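Local structure of type II restriction enzyme MUNI (Mycoplasma, 1D02) at residues D[25-28]-D[29-33]; D[178-181]-D[182-186]; D[189-192]-D[193-197]; D[10-13]-D[14-17]. The protein recognises the double-stranded DNA sequence 5'-CAATTG-3' as a homodimer and cleaves it after the first C, giving fragments with terminal 5'-phosphates. The protein carries 1 engineered substitution. All blocks are in the same frame, centred on the assembly; numbering follows the deposited sequence.

Contact 1 (D[25-28]-D[29-33]); sequences QNLY and NVFNA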
loop_
_atom_site.group_PDB
_atom_site.type_symbol
_atom_site.label_atom_id
_atom_site.label_comp_id
_atom_site.label_asym_id
_atom_site.label_seq_id
_atom_site.Cartn_x
_atom_site.Cartn_y
_atom_site.Cartn_z
ATOM N N GLN D 25 16.554 10.063 -21.574
ATOM C CA GLN D 25 15.183 10.407 -21.228
ATOM C C GLN D 25 14.776 9.901 -19.858
ATOM O O GLN D 25 15.166 8.799 -19.447
ATOM C CB GLN D 25 14.224 9.809 -22.253
ATOM C CG GLN D 25 14.366 10.357 -23.657
ATOM C CD GLN D 25 13.230 9.890 -24.555
ATOM O OE1 GLN D 25 12.690 8.811 -24.366
ATOM N NE2 GLN D 25 12.874 10.701 -25.541
ATOM N N ASN D 26 14.020 10.718 -19.143
ATOM C CA ASN D 26 13.482 10.346 -17.835
ATOM C C ASN D 26 12.036 10.880 -17.867
ATOM O O ASN D 26 11.653 11.560 -18.834
ATOM C CB ASN D 26 14.292 10.948 -16.693
ATOM C CG ASN D 26 14.449 12.445 -16.810
ATOM O OD1 ASN D 26 13.474 13.187 -16.731
ATOM N ND2 ASN D 26 15.691 12.899 -17.004
ATOM N N LEU D 27 11.233 10.563 -16.857
ATOM C CA LEU D 27 9.825 10.989 -16.892
ATOM C C LEU D 27 9.646 12.497 -16.991
ATOM O O LEU D 27 8.730 12.993 -17.671
ATOM C CB LEU D 27 9.058 10.461 -15.669
ATOM C CG LEU D 27 7.546 10.761 -15.623
ATOM C CD1 LEU D 27 6.852 9.554 -14.966
ATOM C CD2 LEU D 27 7.244 12.054 -14.855
ATOM N N TYR D 28 10.511 13.228 -16.306
ATOM C CA TYR D 28 10.429 14.679 -16.302
ATOM C C TYR D 28 10.762 15.352 -17.627
ATOM O O TYR D 28 9.964 16.183 -18.111
ATOM C CB TYR D 28 11.303 15.243 -15.184
ATOM C CG TYR D 28 10.969 14.613 -13.859
ATOM C CD1 TYR D 28 11.696 13.515 -13.364
ATOM C CD2 TYR D 28 9.896 15.076 -13.118
ATOM C CE1 TYR D 28 11.333 12.906 -12.139
ATOM C CE2 TYR D 28 9.538 14.491 -11.921
ATOM C CZ TYR D 28 10.244 13.416 -11.435
ATOM O OH TYR D 28 9.824 12.857 -10.250
ATOM N N ASN D 29 11.903 15.040 -18.238
ATOM C CA ASN D 29 12.162 15.754 -19.496
ATOM C C ASN D 29 11.214 15.315 -20.620
ATOM O O ASN D 29 10.859 16.113 -21.485
ATOM C CB ASN D 29 13.665 15.735 -19.906
ATOM C CG ASN D 29 14.239 14.343 -20.153
ATOM O OD1 ASN D 29 13.551 13.332 -20.129
ATOM N ND2 ASN D 29 15.545 14.309 -20.424
ATOM N N VAL D 30 10.740 14.081 -20.554
ATOM C CA VAL D 30 9.797 13.561 -21.542
ATOM C C VAL D 30 8.459 14.319 -21.429
ATOM O O VAL D 30 7.936 14.842 -22.429
ATOM C CB VAL D 30 9.568 12.034 -21.322
ATOM C CG1 VAL D 30 8.266 11.548 -21.977
ATOM C CG2 VAL D 30 10.770 11.248 -21.882
ATOM N N PHE D 31 7.898 14.412 -20.225
ATOM C CA PHE D 31 6.627 15.117 -20.130
ATOM C C PHE D 31 6.783 16.623 -20.318
ATOM O O PHE D 31 5.884 17.260 -20.875
ATOM C CB PHE D 31 5.910 14.801 -18.806
ATOM C CG PHE D 31 5.055 13.564 -18.882
ATOM C CD1 PHE D 31 5.410 12.396 -18.205
ATOM C CD2 PHE D 31 3.902 13.554 -19.677
ATOM C CE1 PHE D 31 4.634 11.256 -18.318
ATOM C CE2 PHE D 31 3.123 12.403 -19.793
ATOM C CZ PHE D 31 3.492 11.256 -19.110
ATOM N N ASN D 32 7.891 17.203 -19.852
ATOM C CA ASN D 32 8.093 18.639 -20.054
ATOM C C ASN D 32 8.137 18.923 -21.551
ATOM O O ASN D 32 7.578 19.919 -22.020
ATOM C CB ASN D 32 9.401 19.106 -19.402
ATOM C CG ASN D 32 9.277 19.262 -17.906
ATOM O OD1 ASN D 32 10.262 19.132 -17.159
ATOM N ND2 ASN D 32 8.078 19.587 -17.451
ATOM N N ALA D 33 8.785 18.057 -22.316
ATOM C CA ALA D 33 8.844 18.302 -23.754
ATOM C C ALA D 33 7.472 18.174 -24.404
ATOM O O ALA D 33 7.045 19.044 -25.173
ATOM C CB ALA D 33 9.826 17.327 -24.434
#
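Asn26 and Asn29 bind each other reciprocally in a capping box at the N terminus of helix 27-34. Asn26, the N-cap, accepts from the backbone of Asn29 through its side chain (Asn29 N to Asn26 OD1, 2.9 Å). The return bond is almost straight: Asn26 N reaches Asn29 OD1 at 2.8 Å with an angle of 175°. Both amides can turn back because each CG lies between its own backbone N and carbonyl carbon (chi1 near +60°), and their planes end up stacked, 10° apart. Two amides of the helix end and its lead-in are thus satisfied by side chains. The ordinary helical ladder takes over with Val30 N to Asn26 O, Phe31 N to Leu27 O and Asn32 N to Tyr28 O.

Further out, Glu24 O holds the capping amide through Asn29 ND2, while Gln25 OE1 and Tyr28 OH tie the helix start to Gly186 N and Ala83 O. The CB of Gln25 lies 3.8 Å from Val30 CG2. On the buried flank, Leu27 comes at the edge of the Phe31 ring, in its plane, with Leu27 CG 3.7 Å from Phe31 CD1.

Contact 2 (D[178-181]-D[182-186]); sequences FMWR and PNESG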
loop_
_atom_site.group_PDB
_atom_site.type_symbol
_atom_site.label_atom_id
_atom_site.label_comp_id
_atom_site.label_asym_id
_atom_site.label_seq_id
_atom_site.Cartn_x
_atom_site.Cartn_y
_atom_site.Cartn_z
ATOM N N PHE D 178 1.914 2.045 -14.901
ATOM C CA PHE D 178 2.533 1.826 -16.214
ATOM C C PHE D 178 3.931 1.286 -15.979
ATOM O O PHE D 178 4.652 1.788 -15.107
ATOM C CB PHE D 178 2.621 3.124 -17.028
ATOM C CG PHE D 178 3.379 2.971 -18.319
ATOM C CD1 PHE D 178 2.805 2.323 -19.423
ATOM C CD2 PHE D 178 4.672 3.475 -18.437
ATOM C CE1 PHE D 178 3.517 2.189 -20.629
ATOM C CE2 PHE D 178 5.388 3.343 -19.635
ATOM C CZ PHE D 178 4.812 2.705 -20.725
ATOM N N MET D 179 4.300 0.267 -16.750
ATOM C CA MET D 179 5.622 -0.365 -16.659
ATOM C C MET D 179 6.491 0.261 -17.748
ATOM O O MET D 179 6.313 -0.055 -18.928
ATOM C CB MET D 179 5.513 -1.875 -16.929
ATOM C CG MET D 179 4.617 -2.615 -15.974
ATOM S SD MET D 179 5.485 -2.935 -14.442
ATOM C CE MET D 179 4.258 -3.839 -13.512
ATOM N N TRP D 180 7.419 1.142 -17.367
ATOM C CA TRP D 180 8.278 1.792 -18.351
ATOM C C TRP D 180 9.554 0.958 -18.373
ATOM O O TRP D 180 10.431 1.119 -17.529
ATOM C CB TRP D 180 8.560 3.240 -17.939
ATOM C CG TRP D 180 9.095 4.091 -19.076
ATOM C CD1 TRP D 180 9.074 3.787 -20.413
ATOM C CD2 TRP D 180 9.736 5.367 -18.963
ATOM N NE1 TRP D 180 9.668 4.798 -21.137
ATOM C CE2 TRP D 180 10.086 5.778 -20.270
ATOM C CE3 TRP D 180 10.050 6.202 -17.883
ATOM C CZ2 TRP D 180 10.737 6.978 -20.526
ATOM C CZ3 TRP D 180 10.703 7.417 -18.140
ATOM C CH2 TRP D 180 11.038 7.789 -19.448
ATOM N N ARG D 181 9.636 0.075 -19.368
ATOM C CA ARG D 181 10.747 -0.861 -19.467
ATOM C C ARG D 181 12.072 -0.293 -19.940
ATOM O O ARG D 181 12.116 0.741 -20.608
ATOM C CB ARG D 181 10.309 -2.058 -20.333
ATOM C CG ARG D 181 9.092 -2.783 -19.707
ATOM C CD ARG D 181 8.620 -4.089 -20.389
ATOM N NE ARG D 181 7.702 -4.747 -19.449
ATOM C CZ ARG D 181 6.376 -4.626 -19.453
ATOM N NH1 ARG D 181 5.755 -3.897 -20.382
ATOM N NH2 ARG D 181 5.672 -5.158 -18.468
ATOM N N PRO D 182 13.176 -0.959 -19.589
ATOM C CA PRO D 182 14.523 -0.532 -19.977
ATOM C C PRO D 182 14.529 -0.426 -21.508
ATOM O O PRO D 182 13.928 -1.249 -22.210
ATOM C CB PRO D 182 15.394 -1.703 -19.506
ATOM C CG PRO D 182 14.688 -2.175 -18.280
ATOM C CD PRO D 182 13.226 -2.157 -18.719
ATOM N N ASN D 183 15.153 0.605 -22.032
ATOM C CA ASN D 183 15.210 0.758 -23.487
ATOM C C ASN D 183 13.943 1.287 -24.129
ATOM O O ASN D 183 13.960 1.585 -25.318
ATOM C CB ASN D 183 15.566 -0.548 -24.215
ATOM C CG ASN D 183 16.769 -1.253 -23.607
ATOM O OD1 ASN D 183 17.777 -0.624 -23.274
ATOM N ND2 ASN D 183 16.674 -2.577 -23.475
ATOM N N GLU D 184 12.848 1.396 -23.384
ATOM C CA GLU D 184 11.623 1.911 -23.980
ATOM C C GLU D 184 11.758 3.419 -24.070
ATOM O O GLU D 184 12.333 4.045 -23.195
ATOM C CB GLU D 184 10.420 1.527 -23.139
ATOM C CG GLU D 184 9.107 1.852 -23.817
ATOM C CD GLU D 184 9.015 1.246 -25.209
ATOM O OE1 GLU D 184 8.948 0.002 -25.311
ATOM O OE2 GLU D 184 9.024 2.012 -26.204
ATOM N N SER D 185 11.244 4.008 -25.137
ATOM C CA SER D 185 11.359 5.457 -25.264
ATOM C C SER D 185 10.229 6.161 -24.530
ATOM O O SER D 185 9.293 5.517 -24.052
ATOM C CB SER D 185 11.362 5.877 -26.734
ATOM O OG SER D 185 10.129 5.536 -27.334
ATOM N N GLY D 186 10.336 7.483 -24.457
ATOM C CA GLY D 186 9.336 8.294 -23.783
ATOM C C GLY D 186 7.963 8.252 -24.436
ATOM O O GLY D 186 6.937 8.381 -23.762
#
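Trp180 and Glu184 meet where strand 177-180 runs out into the loop before helix 186-197. Ahead of them, Phe178 and Met179 belong to the strand: Phe178 pairs through its backbone with Val150 and Phe152, and Met179 packs on Ile166 of helix 160-170. Trp180 does the bridging. With CG anti to the backbone N (chi1 -163°), its indole extends beside the returning chain and presents its pyrrole edge. NE1 donates to Ser185 O at 3.0 Å, an angled bond of 153° in which the indole nitrogen stands well above the carbonyl plane of Ser185. Glu184 CG lies at the same edge, in plane, 3.9 Å from Trp180 CD1, and the carboxylate is nearly coplanar with the indole. Farther round the ring, CZ2 of Trp180 rests 3.8 Å from Gly186 CA. The buried indole N-H thus finds its acceptor in the loop backbone.

Arg181 opens the turn: its O accepts from Glu184 N at 2.9 Å. The extended side chain leads away from the turn, and Met179 CB lies 3.6 Å above one face of the Arg181 guanidinium, toward its rim. Arg181 NE donates to Thr157 O, and the side chain also packs on Ile66 of the second subunit. Within the returning segment, Ser185 N reaches Glu184 OE2 at 3.2 Å, from above the carboxylate plane. Pro182 and Asn183 occupy the corner positions, Asn183 with positive phi (78°), making Arg181 to Glu184 a type II beta turn that connects a strand outermost in the mixed sheet within this chain to a helix packed against it.

Contact 3 (D[189-192]-D[193-197]); sequences LVQH and FNEKL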
loop_
_atom_site.group_PDB
_atom_site.type_symbol
_atom_site.label_atom_id
_atom_site.label_comp_id
_atom_site.label_asym_id
_atom_site.label_seq_id
_atom_site.Cartn_x
_atom_site.Cartn_y
_atom_site.Cartn_z
ATOM N N LEU D 189 5.482 5.935 -22.792
ATOM C CA LEU D 189 5.075 6.463 -21.490
ATOM C C LEU D 189 3.969 7.506 -21.689
ATOM O O LEU D 189 2.919 7.451 -21.038
ATOM C CB LEU D 189 6.276 7.114 -20.773
ATOM C CG LEU D 189 5.967 7.897 -19.492
ATOM C CD1 LEU D 189 5.528 6.936 -18.396
ATOM C CD2 LEU D 189 7.214 8.692 -19.054
ATOM N N VAL D 190 4.205 8.437 -22.598
ATOM C CA VAL D 190 3.222 9.492 -22.849
ATOM C C VAL D 190 1.945 8.919 -23.475
ATOM O O VAL D 190 0.831 9.357 -23.136
ATOM C CB VAL D 190 3.814 10.641 -23.750
ATOM C CG1 VAL D 190 2.759 11.732 -23.960
ATOM C CG2 VAL D 190 5.044 11.279 -23.068
ATOM N N GLN D 191 2.077 7.923 -24.351
ATOM C CA GLN D 191 0.890 7.335 -24.975
ATOM C C GLN D 191 -0.024 6.739 -23.908
ATOM O O GLN D 191 -1.246 6.812 -24.032
ATOM C CB GLN D 191 1.266 6.264 -26.004
ATOM C CG GLN D 191 1.925 6.854 -27.253
ATOM C CD GLN D 191 2.366 5.794 -28.245
ATOM O OE1 GLN D 191 2.886 4.743 -27.817
ATOM N NE2 GLN D 191 2.218 6.028 -29.471
ATOM N N HIS D 192 0.545 6.168 -22.846
ATOM C CA HIS D 192 -0.309 5.604 -21.798
ATOM C C HIS D 192 -1.147 6.724 -21.184
ATOM O O HIS D 192 -2.365 6.597 -21.044
ATOM C CB HIS D 192 0.528 4.927 -20.708
ATOM C CG HIS D 192 -0.296 4.209 -19.682
ATOM N ND1 HIS D 192 -0.896 4.853 -18.620
ATOM C CD2 HIS D 192 -0.676 2.910 -19.600
ATOM C CE1 HIS D 192 -1.617 3.982 -17.933
ATOM N NE2 HIS D 192 -1.502 2.798 -18.511
ATOM N N PHE D 193 -0.492 7.812 -20.794
ATOM C CA PHE D 193 -1.199 8.956 -20.218
ATOM C C PHE D 193 -2.227 9.502 -21.227
ATOM O O PHE D 193 -3.396 9.688 -20.911
ATOM C CB PHE D 193 -0.201 10.078 -19.902
ATOM C CG PHE D 193 -0.857 11.397 -19.587
ATOM C CD1 PHE D 193 -1.475 11.612 -18.361
ATOM C CD2 PHE D 193 -0.859 12.427 -20.538
ATOM C CE1 PHE D 193 -2.092 12.841 -18.075
ATOM C CE2 PHE D 193 -1.468 13.652 -20.270
ATOM C CZ PHE D 193 -2.088 13.862 -19.031
ATOM N N ASN D 194 -1.776 9.733 -22.453
ATOM C CA ASN D 194 -2.632 10.306 -23.491
ATOM C C ASN D 194 -3.913 9.522 -23.767
ATOM O O ASN D 194 -5.010 10.095 -23.848
ATOM C CB ASN D 194 -1.824 10.423 -24.787
ATOM C CG ASN D 194 -2.516 11.241 -25.832
ATOM O OD1 ASN D 194 -2.704 10.783 -26.970
ATOM N ND2 ASN D 194 -2.907 12.457 -25.474
ATOM N N GLU D 195 -3.769 8.214 -23.894
ATOM C CA GLU D 195 -4.881 7.332 -24.223
ATOM C C GLU D 195 -5.754 6.896 -23.062
ATOM O O GLU D 195 -6.955 6.693 -23.226
ATOM C CB GLU D 195 -4.338 6.081 -24.926
ATOM C CG GLU D 195 -3.766 6.339 -26.327
ATOM C CD GLU D 195 -2.839 5.219 -26.829
ATOM O OE1 GLU D 195 -2.890 4.080 -26.305
ATOM O OE2 GLU D 195 -2.049 5.488 -27.767
ATOM N N LYS D 196 -5.164 6.792 -21.877
ATOM C CA LYS D 196 -5.902 6.277 -20.732
ATOM C C LYS D 196 -6.209 7.171 -19.546
ATOM O O LYS D 196 -7.142 6.885 -18.791
ATOM C CB LYS D 196 -5.172 5.039 -20.225
ATOM C CG LYS D 196 -5.004 3.988 -21.311
ATOM C CD LYS D 196 -4.055 2.890 -20.910
ATOM C CE LYS D 196 -4.120 1.768 -21.931
ATOM N NZ LYS D 196 -2.973 0.834 -21.789
ATOM N N LEU D 197 -5.452 8.250 -19.376
ATOM C CA LEU D 197 -5.626 9.108 -18.215
ATOM C C LEU D 197 -5.954 10.580 -18.469
ATOM O O LEU D 197 -6.635 11.213 -17.667
ATOM C CB LEU D 197 -4.352 9.028 -17.362
ATOM C CG LEU D 197 -3.894 7.613 -16.969
ATOM C CD1 LEU D 197 -2.481 7.691 -16.322
ATOM C CD2 LEU D 197 -4.887 7.002 -15.999
#
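Helix 186-197 is the last helix of the MunI chain, and His192 and Lys196, one turn apart, meet on it near its C-terminal end. The lysine chain is extended beyond CG and crosses the imidazole at about a right angle, laying its CD over one face. This is a CH-pi contact: Lys196 CD is 3.8 Å from the centroid of the His192 ring and 25° off the ring normal. A trans first torsion in the histidine (chi1 -174°) swings the ring beside its own carbonyl and toward the following turn. Leu197 CD1 comes at the ring edge, in plane. Trp149 and Phe178 also meet the imidazole, the tryptophan ring being nearly parallel to it, so the histidine sits among aromatic and aliphatic neighbours.

Beneath these side chains run the helical bonds, of which Asn194 N to Val190 O is short at 2.7 Å and nearly straight (172°). Glu195 N to Gln191 O and Lys196 N to His192 O follow, whereas Phe193 N to Leu189 O is long and weak at 3.4 Å. Residues 193-197 include a wider, pi-type turn. On the more exposed flank Glu195 extends back along the helix until its OE2 is 3.8 Å from Gln191 CB.

Lys196 thus lays CD over the face, offset toward the rim, while its NZ runs on past the ring toward Asp175, with which Lys196 makes a long, weak ion pair. The touch on the imidazole is therefore that of an aliphatic carbon on an aromatic face, largely dispersive, with the ammonium carried beyond the rim.

Contact 4 (D[10-13]-D[14-17]); sequences LNWQ and ALAG
Asn11 and Ala14 meet where the chain passes from an inverse gamma turn, centred on Asn11, into the first turn of helix 12-21. Asn11 is the N-cap: its OD1 accepts from Ala14 N at 3.0 Å, bent to 149° at the hydrogen. The donor comes from above the carbonyl plane, 57° out of it, and not along a lone pair. That amide also makes a weak bond to Asn11 O, so Ala14 N is shared between the backbone and side-chain oxygens of one residue. Leu15 N to Asn11 O, at 3.3 Å, is weak as well. Regular spacing is reached with Ala16 N to Trp12 O and Gly17 N to Gln13 O, both 2.9 Å.

A chi1 of -166° sets the asparagine CG opposite the backbone N, carrying the carboxamide alongside the Ala14 methyl, whose CB is 3.5 Å from Asn11 CG. The other end of the amide is used too: ND2 donates to Glu36 O, so one flat group caps this helix and ties it to the chain that follows helix 27-34. CB of Leu10 lies over one face of the Trp12 indole, toward its rim, 3.6 Å above the plane. Trp12 CE3 approaches Leu15 CD2 at 4.3 Å, a loose apolar contact.

Gln13, Ala16 and Gly17 occupy the exposed flank. On the inward one, Leu15 packs on Val30 and Val34 of helix 27-34, and Trp12 on Val190 and Asn194 of helix 186-197, seating the start of helix 12-21 over both helices.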
loop_
_atom_site.group_PDB
_atom_site.type_symbol
_atom_site.label_atom_id
_atom_site.label_comp_id
_atom_site.label_asym_id
_atom_site.label_seq_id
_atom_site.Cartn_x
_atom_site.Cartn_y
_atom_site.Cartn_z
ATOM N N LEU D 10 -1.217 16.798 -27.570
ATOM C CA LEU D 10 0.091 16.952 -26.967
ATOM C C LEU D 10 1.139 17.345 -28.023
ATOM O O LEU D 10 0.892 17.221 -29.227
ATOM C CB LEU D 10 0.448 15.633 -26.253
ATOM C CG LEU D 10 -0.502 15.242 -25.119
ATOM C CD1 LEU D 10 0.054 14.009 -24.364
ATOM C CD2 LEU D 10 -0.601 16.392 -24.140
ATOM N N ASN D 11 2.296 17.829 -27.568
ATOM C CA ASN D 11 3.349 18.272 -28.486
ATOM C C ASN D 11 4.298 17.142 -28.811
ATOM O O ASN D 11 5.433 17.103 -28.318
ATOM C CB ASN D 11 4.109 19.426 -27.846
ATOM C CG ASN D 11 4.979 20.182 -28.836
ATOM O OD1 ASN D 11 5.342 19.657 -29.894
ATOM N ND2 ASN D 11 5.356 21.399 -28.474
ATOM N N TRP D 12 3.832 16.237 -29.661
ATOM C CA TRP D 12 4.607 15.083 -30.037
ATOM C C TRP D 12 5.894 15.462 -30.770
ATOM O O TRP D 12 6.882 14.736 -30.676
ATOM C CB TRP D 12 3.740 14.147 -30.880
ATOM C CG TRP D 12 2.551 13.623 -30.097
ATOM C CD1 TRP D 12 1.252 14.088 -30.144
ATOM C CD2 TRP D 12 2.562 12.570 -29.110
ATOM N NE1 TRP D 12 0.464 13.388 -29.252
ATOM C CE2 TRP D 12 1.235 12.450 -28.608
ATOM C CE3 TRP D 12 3.560 11.720 -28.600
ATOM C CZ2 TRP D 12 0.884 11.513 -27.628
ATOM C CZ3 TRP D 12 3.214 10.785 -27.618
ATOM C CH2 TRP D 12 1.881 10.687 -27.145
ATOM N N GLN D 13 5.886 16.584 -31.492
ATOM C CA GLN D 13 7.094 16.996 -32.209
ATOM C C GLN D 13 8.209 17.378 -31.236
ATOM O O GLN D 13 9.384 17.081 -31.495
ATOM C CB GLN D 13 6.805 18.171 -33.151
ATOM C CG GLN D 13 5.800 17.827 -34.268
ATOM C CD GLN D 13 4.399 18.343 -33.958
ATOM O OE1 GLN D 13 3.954 18.307 -32.799
ATOM N NE2 GLN D 13 3.693 18.830 -34.998
ATOM N N ALA D 14 7.856 18.023 -30.122
ATOM C CA ALA D 14 8.868 18.414 -29.144
ATOM C C ALA D 14 9.461 17.157 -28.522
ATOM O O ALA D 14 10.660 17.107 -28.290
ATOM C CB ALA D 14 8.286 19.294 -28.055
ATOM N N LEU D 15 8.626 16.149 -28.260
ATOM C CA LEU D 15 9.138 14.892 -27.689
ATOM C C LEU D 15 10.056 14.176 -28.697
ATOM O O LEU D 15 11.115 13.613 -28.325
ATOM C CB LEU D 15 7.976 13.971 -27.285
ATOM C CG LEU D 15 8.380 12.583 -26.756
ATOM C CD1 LEU D 15 9.308 12.747 -25.536
ATOM C CD2 LEU D 15 7.168 11.783 -26.353
ATOM N N ALA D 16 9.663 14.191 -29.974
ATOM C CA ALA D 16 10.497 13.555 -30.995
ATOM C C ALA D 16 11.850 14.286 -31.054
ATOM O O ALA D 16 12.895 13.662 -31.263
ATOM C CB ALA D 16 9.791 13.581 -32.358
ATOM N N GLY D 17 11.840 15.600 -30.862
ATOM C CA GLY D 17 13.093 16.348 -30.863
ATOM C C GLY D 17 13.998 15.902 -29.709
ATOM O O GLY D 17 15.207 15.751 -29.879
#

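How the contacts relate
From the N terminus, contact 4 (10-17) starts helix 12-21, contact 1 (25-33) starts helix 27-34, contact 2 (178-186) turns out of strand 177-180, and contact 3 (189-197) occupies the helix that follows. All are local and in series; none nests in or crosses another. Contact 2 alone closes a loop, by a beta turn; contacts 1 and 4 cap helices. In space they converge: Val190 of contact 3 touches Trp12 of contact 4 and Val30 of contact 1, while Leu189 meets Phe31 and Trp180. Trp180 of contact 2 also packs on the backbone of Asn26 and Leu27 in contact 1. Two N-terminal helices are thereby tied to the C-terminal strand-helix unit.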